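NADPH-flavin oxidoreductase (PDB 2H0U) binds flavin mononucleotide and, as a member of the nitroreductase family, probably uses it to pass electrons from NAD(P)H to flavins or nitrogen compounds. Local coordinates at residues H11-A16 against K204-T209; Y19-R24 against Y196-I201; V34-L39 against A147-A152. All coordinates share one frame; numbering follows the deposited sequence.

Contact 1 (H11-A16 against K204-T209); sequences HQRFAA and KTRWKT. With FMN (flavin mononucleotide), chain B.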
loop_
_atom_site.group_PDB
_atom_site.type_symbol
_atom_site.label_atom_id
_atom_site.label_comp_id
_atom_site.label_asym_id
_atom_site.label_seq_id
_atom_site.Cartn_x
_atom_site.Cartn_y
_atom_site.Cartn_z
ATOM N N HIS A 11 -3.280 -2.316 16.946
ATOM C CA HIS A 11 -4.572 -1.928 17.563
ATOM C C HIS A 11 -4.605 -0.432 17.880
ATOM O O HIS A 11 -5.664 0.226 17.743
ATOM C CB HIS A 11 -4.829 -2.738 18.819
ATOM C CG HIS A 11 -5.118 -4.178 18.553
ATOM N ND1 HIS A 11 -6.407 -4.666 18.397
ATOM C CD2 HIS A 11 -4.289 -5.241 18.423
ATOM C CE1 HIS A 11 -6.350 -5.972 18.197
ATOM N NE2 HIS A 11 -5.080 -6.343 18.208
ATOM N N GLN A 12 -3.447 0.092 18.296
ATOM C CA GLN A 12 -3.250 1.535 18.468
ATOM C C GLN A 12 -3.494 2.322 17.177
ATOM O O GLN A 12 -4.069 3.406 17.207
ATOM C CB GLN A 12 -1.852 1.822 19.030
ATOM C CG GLN A 12 -1.547 3.293 19.299
ATOM C CD GLN A 12 -0.161 3.523 19.916
ATOM O OE1 GLN A 12 0.336 2.682 20.669
ATOM N NE2 GLN A 12 0.451 4.684 19.629
ATOM N N ARG A 13 -3.026 1.788 16.051
ATOM C CA ARG A 13 -3.246 2.411 14.746
ATOM C C ARG A 13 -4.706 2.110 14.382
ATOM O O ARG A 13 -5.060 0.962 14.186
ATOM C CB ARG A 13 -2.294 1.776 13.699
ATOM C CG ARG A 13 -1.979 2.663 12.431
ATOM C CD ARG A 13 -3.157 2.770 11.413
ATOM N NE ARG A 13 -3.863 1.491 11.295
ATOM C CZ ARG A 13 -5.151 1.340 11.005
ATOM N NH1 ARG A 13 -5.899 2.399 10.724
ATOM N NH2 ARG A 13 -5.684 0.119 11.022
ATOM N N PHE A 14 -5.556 3.133 14.319
ATOM C CA PHE A 14 -6.933 2.930 13.901
ATOM C C PHE A 14 -7.332 4.152 13.096
ATOM O O PHE A 14 -6.606 5.138 13.052
ATOM C CB PHE A 14 -7.874 2.754 15.112
ATOM C CG PHE A 14 -8.209 4.045 15.815
ATOM C CD1 PHE A 14 -9.481 4.632 15.689
ATOM C CD2 PHE A 14 -7.250 4.671 16.641
ATOM C CE1 PHE A 14 -9.778 5.821 16.375
ATOM C CE2 PHE A 14 -7.536 5.875 17.281
ATOM C CZ PHE A 14 -8.786 6.445 17.163
ATOM N N ALA A 15 -8.485 4.082 12.450
ATOM C CA ALA A 15 -8.920 5.193 11.621
ATOM C C ALA A 15 -9.561 6.256 12.521
ATOM O O ALA A 15 -10.775 6.204 12.861
ATOM C CB ALA A 15 -9.882 4.714 10.513
ATOM N N ALA A 16 -8.729 7.213 12.945
ATOM C CA ALA A 16 -9.200 8.261 13.843
ATOM C C ALA A 16 -10.060 9.260 13.086
ATOM O O ALA A 16 -9.623 9.863 12.094
ATOM C CB ALA A 16 -8.002 8.958 14.528
ATOM N N LYS A 204 -10.889 -3.198 16.844
ATOM C CA LYS A 204 -10.786 -3.798 15.518
ATOM C C LYS A 204 -11.919 -4.782 15.293
ATOM O O LYS A 204 -12.274 -5.544 16.204
ATOM C CB LYS A 204 -9.451 -4.535 15.382
ATOM C CG LYS A 204 -8.289 -3.624 15.278
ATOM C CD LYS A 204 -8.073 -3.198 13.810
ATOM C CE LYS A 204 -6.872 -2.225 13.658
ATOM N NZ LYS A 204 -7.221 -0.814 14.147
ATOM N N THR A 205 -12.487 -4.761 14.087
ATOM C CA THR A 205 -13.320 -5.858 13.615
ATOM C C THR A 205 -12.725 -6.337 12.311
ATOM O O THR A 205 -12.579 -5.554 11.364
ATOM C CB THR A 205 -14.807 -5.465 13.386
ATOM O OG1 THR A 205 -14.882 -4.248 12.621
ATOM C CG2 THR A 205 -15.535 -5.289 14.753
ATOM N N ARG A 206 -12.377 -7.606 12.272
ATOM C CA ARG A 206 -11.738 -8.206 11.080
ATOM C C ARG A 206 -12.241 -9.622 10.891
ATOM O O ARG A 206 -12.693 -10.249 11.860
ATOM C CB ARG A 206 -10.197 -8.260 11.257
ATOM C CG ARG A 206 -9.450 -6.900 11.229
ATOM C CD ARG A 206 -9.622 -6.158 9.892
ATOM N NE ARG A 206 -8.788 -4.948 9.862
ATOM C CZ ARG A 206 -9.125 -3.785 10.411
ATOM N NH1 ARG A 206 -10.308 -3.617 10.982
ATOM N NH2 ARG A 206 -8.274 -2.776 10.365
ATOM N N TRP A 207 -12.114 -10.164 9.678
ATOM C CA TRP A 207 -12.265 -11.608 9.499
ATOM C C TRP A 207 -11.306 -12.362 10.423
ATOM O O TRP A 207 -10.217 -11.877 10.704
ATOM C CB TRP A 207 -11.957 -12.058 8.076
ATOM C CG TRP A 207 -12.976 -11.668 7.041
ATOM C CD1 TRP A 207 -12.769 -10.819 5.984
ATOM C CD2 TRP A 207 -14.327 -12.124 6.929
ATOM N NE1 TRP A 207 -13.915 -10.705 5.224
ATOM C CE2 TRP A 207 -14.890 -11.498 5.782
ATOM C CE3 TRP A 207 -15.128 -13.015 7.670
ATOM C CZ2 TRP A 207 -16.211 -11.710 5.390
ATOM C CZ3 TRP A 207 -16.437 -13.232 7.254
ATOM C CH2 TRP A 207 -16.961 -12.591 6.126
ATOM N N LYS A 208 -11.711 -13.548 10.860
ATOM C CA LYS A 208 -10.802 -14.466 11.597
ATOM C C LYS A 208 -9.708 -14.982 10.664
ATOM O O LYS A 208 -9.870 -15.027 9.419
ATOM C CB LYS A 208 -11.561 -15.668 12.208
ATOM C CG LYS A 208 -12.559 -15.266 13.242
ATOM C CD LYS A 208 -13.138 -16.471 14.023
ATOM C CE LYS A 208 -12.485 -16.687 15.440
ATOM N NZ LYS A 208 -12.478 -15.439 16.306
ATOM N N THR A 209 -8.584 -15.355 11.276
ATOM C CA THR A 209 -7.377 -15.774 10.537
ATOM C C THR A 209 -7.654 -16.735 9.372
ATOM O O THR A 209 -7.167 -16.489 8.280
ATOM C CB THR A 209 -6.331 -16.373 11.467
ATOM O OG1 THR A 209 -6.079 -15.449 12.525
ATOM C CG2 THR A 209 -5.004 -16.617 10.711
HETATM N N1 FMN B . -12.550 6.511 6.512
HETATM C C2 FMN B . -13.339 7.633 6.303
HETATM O O2 FMN B . -14.076 8.013 7.204
HETATM N N3 FMN B . -13.343 8.292 5.101
HETATM C C4 FMN B . -12.565 7.831 4.069
HETATM O O4 FMN B . -12.457 8.504 3.047
HETATM C C4A FMN B . -11.790 6.667 4.267
HETATM N N5 FMN B . -11.007 6.186 3.247
HETATM C C5A FMN B . -10.159 5.109 3.444
HETATM C C6 FMN B . -9.362 4.694 2.357
HETATM C C7 FMN B . -8.512 3.595 2.558
HETATM C C7M FMN B . -7.407 3.387 1.562
HETATM C C8 FMN B . -8.478 2.894 3.779
HETATM C C8M FMN B . -7.338 1.904 4.051
HETATM C C9 FMN B . -9.274 3.322 4.831
HETATM C C9A FMN B . -10.137 4.424 4.658
HETATM N N10 FMN B . -10.969 4.859 5.699
HETATM C C10 FMN B . -11.768 6.012 5.499
HETATM C "C1'" FMN B . -11.013 4.179 7.036
HETATM C "C2'" FMN B . -11.577 2.753 6.955
HETATM O "O2'" FMN B . -12.971 2.820 7.136
HETATM C "C3'" FMN B . -10.918 1.949 8.084
HETATM O "O3'" FMN B . -9.523 1.868 7.867
HETATM C "C4'" FMN B . -11.395 0.508 8.223
HETATM O "O4'" FMN B . -12.759 0.537 8.610
HETATM C "C5'" FMN B . -10.592 -0.339 9.229
HETATM O "O5'" FMN B . -10.708 0.308 10.510
HETATM P P FMN B . -9.386 0.770 11.287
HETATM O O1P FMN B . -8.604 1.617 10.316
HETATM O O2P FMN B . -9.863 1.587 12.486
HETATM O O3P FMN B . -8.590 -0.429 11.732
HETATM O O HOH W 1 -7.967 -0.647 16.868
HETATM O O HOH W 2 -8.510 -2.983 18.736
#
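Two cationic side chains, K204 and R13, lie almost in contact, with NZ of K204 3.6 Å from NH2 of R13. R206 adds a third cation, its NH2 3.9 Å from NH2 of R13. All three converge on O3P of the FMN phosphate: R206 NH2 donates at 2.7 Å in a nearly straight bond (166°), K204 NZ at 2.8 Å and R13 NH2 at 3.0 Å. R13 NH1 donates to FMN O1P at 2.8 Å, near the guanidinium plane, so R13 bridges two phosphate oxygens. A15 N binds O2P, so each terminal oxygen has a protein donor. The K204 chain bends at its last torsion (chi4 -75°), which sets NZ between O3P and the carbonyl of R13. NZ meets R13 O at 2.8 Å, in the carbonyl plane. One water joins H11 O to K204 NZ, and another joins H11 ND1 to K204 N. R206 NE donates to A40 O of the second subunit, so the phosphate site lies at the dimer interface. The three side chains would repel one another without an anion between them. The bound phosphate probably offsets that repulsion, and the cations in turn would stabilise its negative charge.

Contact 2 (Y19-R24 against Y196-I201); sequences YDPNRR and YRNQEI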
loop_
_atom_site.group_PDB
_atom_site.type_symbol
_atom_site.label_atom_id
_atom_site.label_comp_id
_atom_site.label_asym_id
_atom_site.label_seq_id
_atom_site.Cartn_x
_atom_site.Cartn_y
_atom_site.Cartn_z
ATOM N N TYR A 19 -10.447 14.527 16.171
ATOM C CA TYR A 19 -9.106 15.000 16.465
ATOM C C TYR A 19 -9.144 16.139 17.460
ATOM O O TYR A 19 -10.110 16.918 17.509
ATOM C CB TYR A 19 -8.412 15.464 15.178
ATOM C CG TYR A 19 -8.049 14.313 14.271
ATOM C CD1 TYR A 19 -6.821 13.641 14.425
ATOM C CD2 TYR A 19 -8.933 13.869 13.288
ATOM C CE1 TYR A 19 -6.480 12.581 13.639
ATOM C CE2 TYR A 19 -8.590 12.795 12.478
ATOM C CZ TYR A 19 -7.372 12.160 12.673
ATOM O OH TYR A 19 -7.034 11.101 11.888
ATOM N N ASP A 20 -8.097 16.201 18.267
ATOM C CA ASP A 20 -7.951 17.228 19.272
ATOM C C ASP A 20 -7.522 18.524 18.563
ATOM O O ASP A 20 -6.401 18.611 18.107
ATOM C CB ASP A 20 -6.893 16.771 20.288
ATOM C CG ASP A 20 -6.785 17.708 21.478
ATOM O OD1 ASP A 20 -7.174 18.893 21.336
ATOM O OD2 ASP A 20 -6.274 17.257 22.532
ATOM N N PRO A 21 -8.410 19.544 18.499
ATOM C CA PRO A 21 -8.054 20.714 17.684
ATOM C C PRO A 21 -7.001 21.574 18.374
ATOM O O PRO A 21 -6.486 22.510 17.766
ATOM C CB PRO A 21 -9.386 21.486 17.565
ATOM C CG PRO A 21 -10.106 21.155 18.856
ATOM C CD PRO A 21 -9.697 19.727 19.195
ATOM N N ASN A 22 -6.663 21.276 19.623
ATOM C CA ASN A 22 -5.661 22.092 20.304
ATOM C C ASN A 22 -4.291 21.437 20.491
ATOM O O ASN A 22 -3.468 21.920 21.272
ATOM C CB ASN A 22 -6.190 22.554 21.660
ATOM C CG ASN A 22 -7.528 23.263 21.552
ATOM O OD1 ASN A 22 -8.503 22.876 22.210
ATOM N ND2 ASN A 22 -7.592 24.275 20.697
ATOM N N ARG A 23 -4.041 20.345 19.782
ATOM C CA ARG A 23 -2.751 19.695 19.897
ATOM C C ARG A 23 -2.243 19.473 18.488
ATOM O O ARG A 23 -2.910 18.817 17.704
ATOM C CB ARG A 23 -2.925 18.356 20.590
ATOM C CG ARG A 23 -1.705 17.902 21.290
ATOM C CD ARG A 23 -2.006 16.596 21.982
ATOM N NE ARG A 23 -0.775 15.844 22.094
ATOM C CZ ARG A 23 -0.704 14.579 22.473
ATOM N NH1 ARG A 23 -1.801 13.917 22.796
ATOM N NH2 ARG A 23 0.474 13.990 22.531
ATOM N N ARG A 24 -1.093 20.035 18.139
ATOM C CA ARG A 24 -0.582 19.804 16.791
ATOM C C ARG A 24 0.696 18.972 16.794
ATOM O O ARG A 24 1.411 18.876 17.800
ATOM C CB ARG A 24 -0.429 21.102 15.993
ATOM C CG ARG A 24 -0.625 20.855 14.478
ATOM C CD ARG A 24 -1.095 22.120 13.714
ATOM N NE ARG A 24 0.041 22.817 13.124
ATOM C CZ ARG A 24 0.508 22.576 11.905
ATOM N NH1 ARG A 24 -0.088 21.665 11.140
ATOM N NH2 ARG A 24 1.555 23.256 11.446
ATOM N N TYR A 196 -3.816 14.239 16.519
ATOM C CA TYR A 196 -4.082 13.493 17.773
ATOM C C TYR A 196 -5.559 13.269 18.006
ATOM O O TYR A 196 -6.351 14.208 17.964
ATOM C CB TYR A 196 -3.466 14.233 18.955
ATOM C CG TYR A 196 -1.980 14.288 18.874
ATOM C CD1 TYR A 196 -1.210 13.218 19.321
ATOM C CD2 TYR A 196 -1.330 15.412 18.341
ATOM C CE1 TYR A 196 0.172 13.259 19.244
ATOM C CE2 TYR A 196 0.065 15.468 18.258
ATOM C CZ TYR A 196 0.797 14.376 18.713
ATOM O OH TYR A 196 2.163 14.407 18.685
ATOM N N ARG A 197 -5.920 12.024 18.302
ATOM C CA ARG A 197 -7.316 11.635 18.447
ATOM C C ARG A 197 -7.953 12.348 19.648
ATOM O O ARG A 197 -7.278 12.653 20.640
ATOM C CB ARG A 197 -7.445 10.101 18.646
ATOM C CG ARG A 197 -6.782 9.611 19.963
ATOM C CD ARG A 197 -6.813 8.077 20.061
ATOM N NE ARG A 197 -6.090 7.560 21.229
ATOM C CZ ARG A 197 -6.590 7.402 22.458
ATOM N NH1 ARG A 197 -7.836 7.746 22.759
ATOM N NH2 ARG A 197 -5.806 6.910 23.412
ATOM N N ASN A 198 -9.244 12.609 19.527
ATOM C CA ASN A 198 -10.023 13.091 20.645
ATOM C C ASN A 198 -11.193 12.151 20.932
ATOM O O ASN A 198 -12.291 12.582 21.299
ATOM C CB ASN A 198 -10.496 14.513 20.371
ATOM C CG ASN A 198 -10.744 15.263 21.641
ATOM O OD1 ASN A 198 -10.370 14.798 22.721
ATOM N ND2 ASN A 198 -11.344 16.431 21.530
ATOM N N GLN A 199 -10.949 10.850 20.737
ATOM C CA GLN A 199 -11.955 9.812 20.946
ATOM C C GLN A 199 -11.225 8.560 21.388
ATOM O O GLN A 199 -9.987 8.502 21.288
ATOM C CB GLN A 199 -12.721 9.511 19.655
ATOM C CG GLN A 199 -11.853 9.079 18.509
ATOM C CD GLN A 199 -12.650 8.755 17.258
ATOM O OE1 GLN A 199 -13.893 8.608 17.276
ATOM N NE2 GLN A 199 -11.953 8.691 16.169
ATOM N N GLU A 200 -11.973 7.562 21.854
ATOM C CA GLU A 200 -11.348 6.283 22.215
ATOM C C GLU A 200 -10.870 5.564 20.952
ATOM O O GLU A 200 -11.396 5.799 19.847
ATOM C CB GLU A 200 -12.301 5.394 23.026
ATOM C CG GLU A 200 -12.668 5.953 24.406
ATOM C CD GLU A 200 -11.501 5.980 25.387
ATOM O OE1 GLU A 200 -10.791 4.967 25.544
ATOM O OE2 GLU A 200 -11.296 7.031 26.030
ATOM N N ILE A 201 -9.867 4.703 21.112
ATOM C CA ILE A 201 -9.432 3.833 20.012
ATOM C C ILE A 201 -10.557 2.873 19.624
ATOM O O ILE A 201 -11.071 2.147 20.460
ATOM C CB ILE A 201 -8.110 3.094 20.421
ATOM C CG1 ILE A 201 -7.020 4.128 20.693
ATOM C CG2 ILE A 201 -7.673 2.022 19.361
ATOM C CD1 ILE A 201 -5.845 3.591 21.447
HETATM O O HOH W 3 -12.312 17.008 19.174
HETATM O O HOH W 4 -4.616 16.962 16.247
#
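R23 lies flat on the Y196 ring, the guanidinium and ring planes only 8° apart. This is a cation-pi stack, with R23 CZ 3.7 Å from the ring centroid and R23 NH2 3.4 Å from Y196 CE1. R23 CD lies over the same ring in a CH-pi contact. The two side chains cross at about a right angle. The R23 chain runs extended from CG to NE, which carries CD and the guanidinium out across the ring. R24 O meets the rim of the ring, 3.7 Å from Y196 CE2. The backbones are joined by a single bridge of Y19 with R197. Here D20 N donates to Y196 O at 2.7 Å, almost straight at 172°. Water links Y196 N with R23 O, and a second links N198 ND2 with Y19 O. Further out, a type I turn from D20 to R23 brings R23 back over Y196. D20 OD1 accepts from N22 N at 3.0 Å, an Asx turn. This surface contact joins the loop before helix 27-38 to the loop after strand 186-195. With the planes nearly parallel, the N-H groups of exposed R23 run alongside the ring and probably can still meet solvent.

Contact 3 (V34-L39 against A147-A152); sequences VEVGRL and ANMMMA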
loop_
_atom_site.group_PDB
_atom_site.type_symbol
_atom_site.label_atom_id
_atom_site.label_comp_id
_atom_site.label_asym_id
_atom_site.label_seq_id
_atom_site.Cartn_x
_atom_site.Cartn_y
_atom_site.Cartn_z
ATOM N N VAL A 34 7.458 12.821 7.089
ATOM C CA VAL A 34 7.646 13.077 5.646
ATOM C C VAL A 34 8.852 12.254 5.165
ATOM O O VAL A 34 8.818 11.651 4.085
ATOM C CB VAL A 34 7.929 14.582 5.351
ATOM C CG1 VAL A 34 8.323 14.750 3.854
ATOM C CG2 VAL A 34 6.713 15.397 5.660
ATOM N N GLU A 35 9.885 12.219 5.998
ATOM C CA GLU A 35 11.042 11.361 5.730
ATOM C C GLU A 35 10.683 9.877 5.589
ATOM O O GLU A 35 11.188 9.191 4.692
ATOM C CB GLU A 35 12.151 11.610 6.770
ATOM C CG GLU A 35 13.431 10.782 6.551
ATOM C CD GLU A 35 14.246 11.193 5.315
ATOM O OE1 GLU A 35 13.941 12.206 4.624
ATOM O OE2 GLU A 35 15.264 10.531 5.076
ATOM N N VAL A 36 9.829 9.369 6.479
ATOM C CA VAL A 36 9.287 8.009 6.333
ATOM C C VAL A 36 8.692 7.804 4.924
ATOM O O VAL A 36 8.987 6.805 4.254
ATOM C CB VAL A 36 8.248 7.689 7.455
ATOM C CG1 VAL A 36 7.534 6.343 7.214
ATOM C CG2 VAL A 36 8.952 7.659 8.829
ATOM N N GLY A 37 7.913 8.785 4.461
ATOM C CA GLY A 37 7.269 8.755 3.133
ATOM C C GLY A 37 8.325 8.798 2.043
ATOM O O GLY A 37 8.246 8.037 1.087
ATOM N N ARG A 38 9.326 9.664 2.203
ATOM C CA ARG A 38 10.471 9.720 1.240
ATOM C C ARG A 38 11.201 8.368 1.077
ATOM O O ARG A 38 11.533 7.953 -0.029
ATOM C CB ARG A 38 11.488 10.787 1.657
ATOM C CG ARG A 38 12.496 11.109 0.550
ATOM C CD ARG A 38 13.448 12.260 0.944
ATOM N NE ARG A 38 14.471 11.789 1.887
ATOM C CZ ARG A 38 15.645 11.255 1.540
ATOM N NH1 ARG A 38 15.986 11.143 0.251
ATOM N NH2 ARG A 38 16.488 10.841 2.506
ATOM N N LEU A 39 11.361 7.664 2.180
ATOM C CA LEU A 39 12.145 6.426 2.207
ATOM C C LEU A 39 11.352 5.183 1.858
ATOM O O LEU A 39 11.925 4.081 1.826
ATOM C CB LEU A 39 12.777 6.250 3.596
ATOM C CG LEU A 39 13.758 7.383 3.932
ATOM C CD1 LEU A 39 14.164 7.193 5.362
ATOM C CD2 LEU A 39 15.018 7.332 3.013
ATOM N N ALA A 147 0.935 3.928 3.950
ATOM C CA ALA A 147 0.928 2.924 5.045
ATOM C C ALA A 147 2.123 3.109 5.998
ATOM O O ALA A 147 1.969 3.073 7.226
ATOM C CB ALA A 147 0.934 1.455 4.465
ATOM N N ASN A 148 3.321 3.259 5.425
ATOM C CA ASN A 148 4.509 3.424 6.216
ATOM C C ASN A 148 4.391 4.674 7.120
ATOM O O ASN A 148 4.786 4.647 8.310
ATOM C CB ASN A 148 5.745 3.519 5.299
ATOM C CG ASN A 148 6.135 2.173 4.750
ATOM O OD1 ASN A 148 5.429 1.189 4.990
ATOM N ND2 ASN A 148 7.260 2.105 4.043
HETATM N N MSE A 149 3.880 5.761 6.553
HETATM C CA MSE A 149 3.654 6.986 7.340
HETATM C C MSE A 149 2.657 6.768 8.480
HETATM O O MSE A 149 2.870 7.230 9.591
HETATM C CB MSE A 149 3.200 8.143 6.427
HETATM C CG MSE A 149 4.384 8.576 5.525
HETATM SE SE MSE A 149 3.916 10.111 4.407
HETATM C CE MSE A 149 3.606 11.512 5.804
HETATM N N MSE A 150 1.525 6.115 8.208
HETATM C CA MSE A 150 0.562 5.857 9.291
HETATM C C MSE A 150 1.147 4.983 10.366
HETATM O O MSE A 150 0.913 5.212 11.557
HETATM C CB MSE A 150 -0.701 5.204 8.734
HETATM C CG MSE A 150 -1.336 6.185 7.788
HETATM SE SE MSE A 150 -3.102 5.498 7.283
HETATM C CE MSE A 150 -2.556 3.979 6.267
HETATM N N MSE A 151 1.937 3.970 9.972
HETATM C CA MSE A 151 2.507 3.104 10.974
HETATM C C MSE A 151 3.592 3.831 11.800
HETATM O O MSE A 151 3.661 3.679 13.018
HETATM C CB MSE A 151 3.030 1.793 10.330
HETATM C CG MSE A 151 3.556 0.797 11.368
HETATM SE SE MSE A 151 1.979 -0.008 12.224
HETATM C CE MSE A 151 0.551 0.384 10.911
ATOM N N ALA A 152 4.426 4.633 11.151
ATOM C CA ALA A 152 5.408 5.465 11.854
ATOM C C ALA A 152 4.735 6.474 12.794
ATOM O O ALA A 152 5.201 6.715 13.947
ATOM C CB ALA A 152 6.285 6.181 10.803
HETATM O O HOH W 5 9.445 4.112 4.635
#
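Two helices of the nitroreductase core pack here, the end of helix 27-38 against the long helix 131-155, and V36 and M149 carry much of the contact. The axes of the short segments 34-38 and 147-152 pass 8.4 Å apart and run roughly antiparallel, at 145°. V36 enters with both methyls. CG1 sits against the backbone of the long helix, 3.4 Å from N148 O, and also meets N148 CB. That carbonyl already accepts from A152 N, one turn on. CG2 packs 3.6 Å from A152 CB. The modelled selenomethionine M149 reaches the other way, towards G37. Its CG lies 3.7 Å from G37 N and its SE 3.8 Å from G37 CA. With no side chain at G37, the long M149 chain lies directly on the helix backbone. The final torsion (chi3 64°) bends CE back, to 4.3 Å from V34 N.

A water joins the two helices. It donates to V36 O at 2.8 Å and accepts from N148 ND2 at 3.0 Å. Q145 NE2, on the same long helix, donates to G37 O. On the far side of helix 27-38, R38 forms a two-bond salt bridge to E35, NE to OE1 and NH2 to OE2, and its NH1 reaches W207 O of the second subunit. The long helix meets its own copy, with A147 on A147 of the second subunit. The contact therefore lies close to the dimer interface as well as in the core of the chain. Between the two segments, apolar side-chain groups rest on each other and on backbone atoms of the facing helix. The water and Q145 add polar partners for V36 O and G37 O, and V36 O also takes a weak bond from L39 N.

Overall arrangement
The three contacts lie about 19 to 20 Å apart, centre to centre. Contact 1 binds the FMN phosphate directly and touches both others. F14 connects it to contact 2, its CE2 3.6 Å from R197 CD. R13 connects it to contact 3, its CG 3.7 Å from M151 CE. Contacts 2 and 3 do not touch, their nearest atoms about 8 Å apart. The side chain of Y19 is about 9 Å from the FMN of contact 1; that of N148 is about 8 Å from a different FMN of the dimer. The dimer adds another tie. R38 NH1 donates to W207 O, and L39 O takes a weak bond from R206 NH2, both of the other subunit.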